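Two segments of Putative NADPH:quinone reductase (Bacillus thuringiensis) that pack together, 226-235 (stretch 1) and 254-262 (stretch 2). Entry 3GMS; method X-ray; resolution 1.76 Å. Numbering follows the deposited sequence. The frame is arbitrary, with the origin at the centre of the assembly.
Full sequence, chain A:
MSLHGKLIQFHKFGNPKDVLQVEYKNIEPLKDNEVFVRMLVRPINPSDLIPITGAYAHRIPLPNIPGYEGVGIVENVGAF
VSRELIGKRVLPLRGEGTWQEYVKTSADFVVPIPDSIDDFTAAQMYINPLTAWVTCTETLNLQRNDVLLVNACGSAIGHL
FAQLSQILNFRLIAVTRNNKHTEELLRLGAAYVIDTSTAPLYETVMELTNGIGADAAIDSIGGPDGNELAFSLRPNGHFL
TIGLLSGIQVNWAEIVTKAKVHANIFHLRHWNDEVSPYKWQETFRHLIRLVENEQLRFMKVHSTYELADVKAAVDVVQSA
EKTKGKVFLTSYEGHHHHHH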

# COMPACT_ATOMS: atom_id res chain seq x y z
N GLY A 226 -10.99 13.14 9.27
CA GLY A 226 -11.76 12.70 8.11
C GLY A 226 -13.04 13.51 7.85
O GLY A 226 -13.39 13.80 6.69
N ASN A 227 -13.75 13.85 8.92
CA ASN A 227 -15.02 14.60 8.80
C ASN A 227 -14.75 15.95 8.19
O ASN A 227 -15.45 16.39 7.28
N GLU A 228 -13.70 16.61 8.66
CA GLU A 228 -13.34 17.89 8.08
C GLU A 228 -12.92 17.74 6.62
O GLU A 228 -13.26 18.58 5.79
N LEU A 229 -12.24 16.64 6.27
CA LEU A 229 -11.89 16.41 4.87
C LEU A 229 -13.12 16.24 3.96
O LEU A 229 -13.16 16.76 2.83
N ALA A 230 -14.11 15.49 4.44
CA ALA A 230 -15.35 15.28 3.68
C ALA A 230 -16.09 16.61 3.50
O ALA A 230 -16.59 16.92 2.45
N PHE A 231 -16.14 17.39 4.57
CA PHE A 231 -16.80 18.69 4.47
C PHE A 231 -16.11 19.70 3.57
O PHE A 231 -16.69 20.76 3.25
N SER A 232 -14.87 19.43 3.16
CA SER A 232 -14.19 20.32 2.23
C SER A 232 -14.48 19.97 0.77
O SER A 232 -13.91 20.55 -0.15
N LEU A 233 -15.37 19.01 0.55
CA LEU A 233 -15.78 18.70 -0.82
C LEU A 233 -17.03 19.44 -1.26
O LEU A 233 -17.88 19.75 -0.44
N ARG A 234 -17.15 19.65 -2.57
CA ARG A 234 -18.36 20.18 -3.16
C ARG A 234 -19.52 19.20 -2.92
O ARG A 234 -19.28 17.99 -2.70
N PRO A 235 -20.77 19.71 -2.92
CA PRO A 235 -21.91 18.80 -2.92
C PRO A 235 -21.79 17.84 -4.07
O PRO A 235 -21.37 18.24 -5.16
N GLU A 254 -23.70 12.23 8.83
CA GLU A 254 -23.60 13.67 8.62
C GLU A 254 -22.94 14.02 7.30
O GLU A 254 -23.35 14.95 6.61
N ILE A 255 -21.89 13.28 6.95
CA ILE A 255 -21.23 13.54 5.68
C ILE A 255 -22.27 13.51 4.56
O ILE A 255 -22.24 14.36 3.67
N VAL A 256 -23.21 12.57 4.63
CA VAL A 256 -24.26 12.41 3.59
C VAL A 256 -25.35 13.49 3.68
O VAL A 256 -25.70 14.08 2.66
N THR A 257 -25.86 13.74 4.88
CA THR A 257 -27.04 14.58 5.04
C THR A 257 -26.65 16.06 5.15
O THR A 257 -27.30 16.90 4.53
N LYS A 258 -25.58 16.36 5.89
CA LYS A 258 -25.10 17.75 6.07
C LYS A 258 -24.17 18.25 4.94
O LYS A 258 -24.35 19.36 4.42
N ALA A 259 -23.19 17.44 4.54
CA ALA A 259 -22.24 17.87 3.51
C ALA A 259 -22.66 17.48 2.09
O ALA A 259 -22.11 17.99 1.12
N LYS A 260 -23.66 16.59 1.97
CA LYS A 260 -24.20 16.18 0.65
C LYS A 260 -23.18 15.50 -0.27
O LYS A 260 -23.24 15.66 -1.49
N VAL A 261 -22.26 14.73 0.31
CA VAL A 261 -21.23 14.06 -0.50
C VAL A 261 -21.49 12.57 -0.55
O VAL A 261 -22.15 12.04 0.35
N HIS A 262 -21.01 11.92 -1.61
CA HIS A 262 -21.04 10.44 -1.73
C HIS A 262 -19.84 9.88 -0.99
O HIS A 262 -18.74 10.37 -1.18

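The two stretches pack mainly through apolar side chains, with no direct hydrogen bond between them. Together they bury 465 Å² of surface.

The CA-to-CB bond of Asn-227 (chi1 m) points sideways to stretch 2, but the end of the side chain comes nearer. Its OD1 lies 3.9 Å from Ile-255 CD1, and this oxygen is hydrogen-bonded elsewhere in the structure. Glu-228 and Leu-229 are out of reach.

Ala-230 points toward stretch 2. Its CB sits 3.5 Å from Ile-255 CD1. Here Ala-230 CA and Ile-255 CA are 6.4 Å apart. Ile-255 is m, t, which extends CD1 to this contact.

Phe-231 (chi1 -86°, m) starts sideways, yet its ring comes nearer to stretch 2 and Phe-231 has the largest covered area of the contact. Ala-259 CB lies over one face of the Phe-231 ring, 3.7 Å from its centroid and 8° off the normal, a CH-pi contact. Ile-255 CG1 is 4.4 Å from Phe-231 CE1. Lys-258 NZ approaches Phe-231 CZ at 3.8 Å. That ammonium is held by a salt bridge within stretch 2, Lys-258 NZ to Glu-254 OE2 at 3.0 Å.

Ser-232 points away. Its OG instead donates to Glu-228 O at 3.0 Å.

Leu-233 (m, t) points toward stretch 2, and its CB meets Val-261 CG1 at 3.8 Å. Val-261 (chi1 m) also brings CG1 within 3.6 Å of Arg-234 O. One water bridges the backbones, donating to Leu-233 O at 2.8 Å and to Ala-259 O at 2.7 Å.

Arg-234 (chi1 p) points away. Its NH1 makes a weak hydrogen bond to Pro-235 O at 3.3 Å.

The CA-to-CB bond of Pro-235 points sideways, and Pro-235 CB is 4.2 Å from Lys-260 CB. The Lys-260 side chain then leads away, and its NZ donates to Thr-257 O at 2.6 Å.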

# COMPACT_ATOMS: atom_id res chain seq x y z
CB ASN A 227 -15.68 14.78 10.18
CG ASN A 227 -16.25 13.49 10.72
OD1 ASN A 227 -16.65 12.61 9.95
ND2 ASN A 227 -16.28 13.36 12.04
CB GLU A 228 -12.27 18.60 8.91
CG GLU A 228 -11.93 19.98 8.31
CD GLU A 228 -11.27 20.89 9.31
OE1 GLU A 228 -10.89 22.01 8.91
OE2 GLU A 228 -11.13 20.48 10.48
CB LEU A 229 -10.95 15.20 4.71
CG LEU A 229 -10.08 15.15 3.44
CD1 LEU A 229 -8.90 16.18 3.49
CD2 LEU A 229 -9.52 13.72 3.27
CB ALA A 230 -16.25 14.29 4.42
CB PHE A 231 -17.03 19.25 5.87
CG PHE A 231 -18.30 18.75 6.51
CD1 PHE A 231 -18.36 17.48 7.06
CD2 PHE A 231 -19.44 19.57 6.56
CE1 PHE A 231 -19.54 17.00 7.68
CE2 PHE A 231 -20.63 19.11 7.17
CZ PHE A 231 -20.68 17.82 7.72
CB SER A 232 -12.68 20.36 2.49
OG SER A 232 -12.40 20.64 3.84
CB LEU A 233 -16.10 17.20 -0.94
CG LEU A 233 -14.90 16.36 -0.55
CD1 LEU A 233 -15.33 14.90 -0.52
CD2 LEU A 233 -13.78 16.61 -1.51
CB ARG A 234 -18.16 20.44 -4.66
CG ARG A 234 -17.94 19.19 -5.54
CD ARG A 234 -17.81 19.60 -6.98
NE ARG A 234 -17.44 18.49 -7.86
CZ ARG A 234 -18.24 17.48 -8.22
NH1 ARG A 234 -19.48 17.40 -7.77
NH2 ARG A 234 -17.77 16.53 -9.03
CB PRO A 235 -23.12 19.74 -3.17
CG PRO A 235 -22.66 21.09 -2.76
CD PRO A 235 -21.17 21.14 -2.89
CB GLU A 254 -22.84 14.34 9.75
CG GLU A 254 -23.54 14.21 11.08
CD GLU A 254 -23.34 15.43 11.95
OE1 GLU A 254 -24.27 15.70 12.77
OE2 GLU A 254 -22.29 16.11 11.81
CB ILE A 255 -20.07 12.54 5.42
CG1 ILE A 255 -18.89 12.85 6.34
CG2 ILE A 255 -19.64 12.58 3.95
CD1 ILE A 255 -17.82 11.76 6.34
CB VAL A 256 -24.89 10.97 3.60
CG1 VAL A 256 -26.16 10.91 2.74
CG2 VAL A 256 -23.88 9.95 3.12
CB THR A 257 -27.93 14.16 6.22
OG1 THR A 257 -27.28 14.48 7.46
CG2 THR A 257 -28.21 12.65 6.18
CB LYS A 258 -24.48 17.96 7.47
CG LYS A 258 -25.42 17.58 8.64
CD LYS A 258 -25.53 18.66 9.73
CE LYS A 258 -24.55 18.48 10.90
NZ LYS A 258 -23.11 18.69 10.52
CB ALA A 259 -20.82 17.38 3.82
CB LYS A 260 -24.86 17.36 -0.12
CG LYS A 260 -26.31 17.70 0.25
CD LYS A 260 -26.40 18.35 1.64
CE LYS A 260 -27.70 19.14 1.84
NZ LYS A 260 -28.17 18.97 3.24
CB VAL A 261 -19.78 14.33 -0.00
CG1 VAL A 261 -19.51 15.83 0.18
CG2 VAL A 261 -19.47 13.60 1.23
CB HIS A 262 -20.93 10.01 -3.19
CG HIS A 262 -21.93 10.66 -4.09
ND1 HIS A 262 -21.57 11.39 -5.20
CD2 HIS A 262 -23.29 10.71 -4.03
CE1 HIS A 262 -22.66 11.84 -5.80
NE2 HIS A 262 -23.71 11.45 -5.11
O HOH W 1 -20.52 20.13 0.50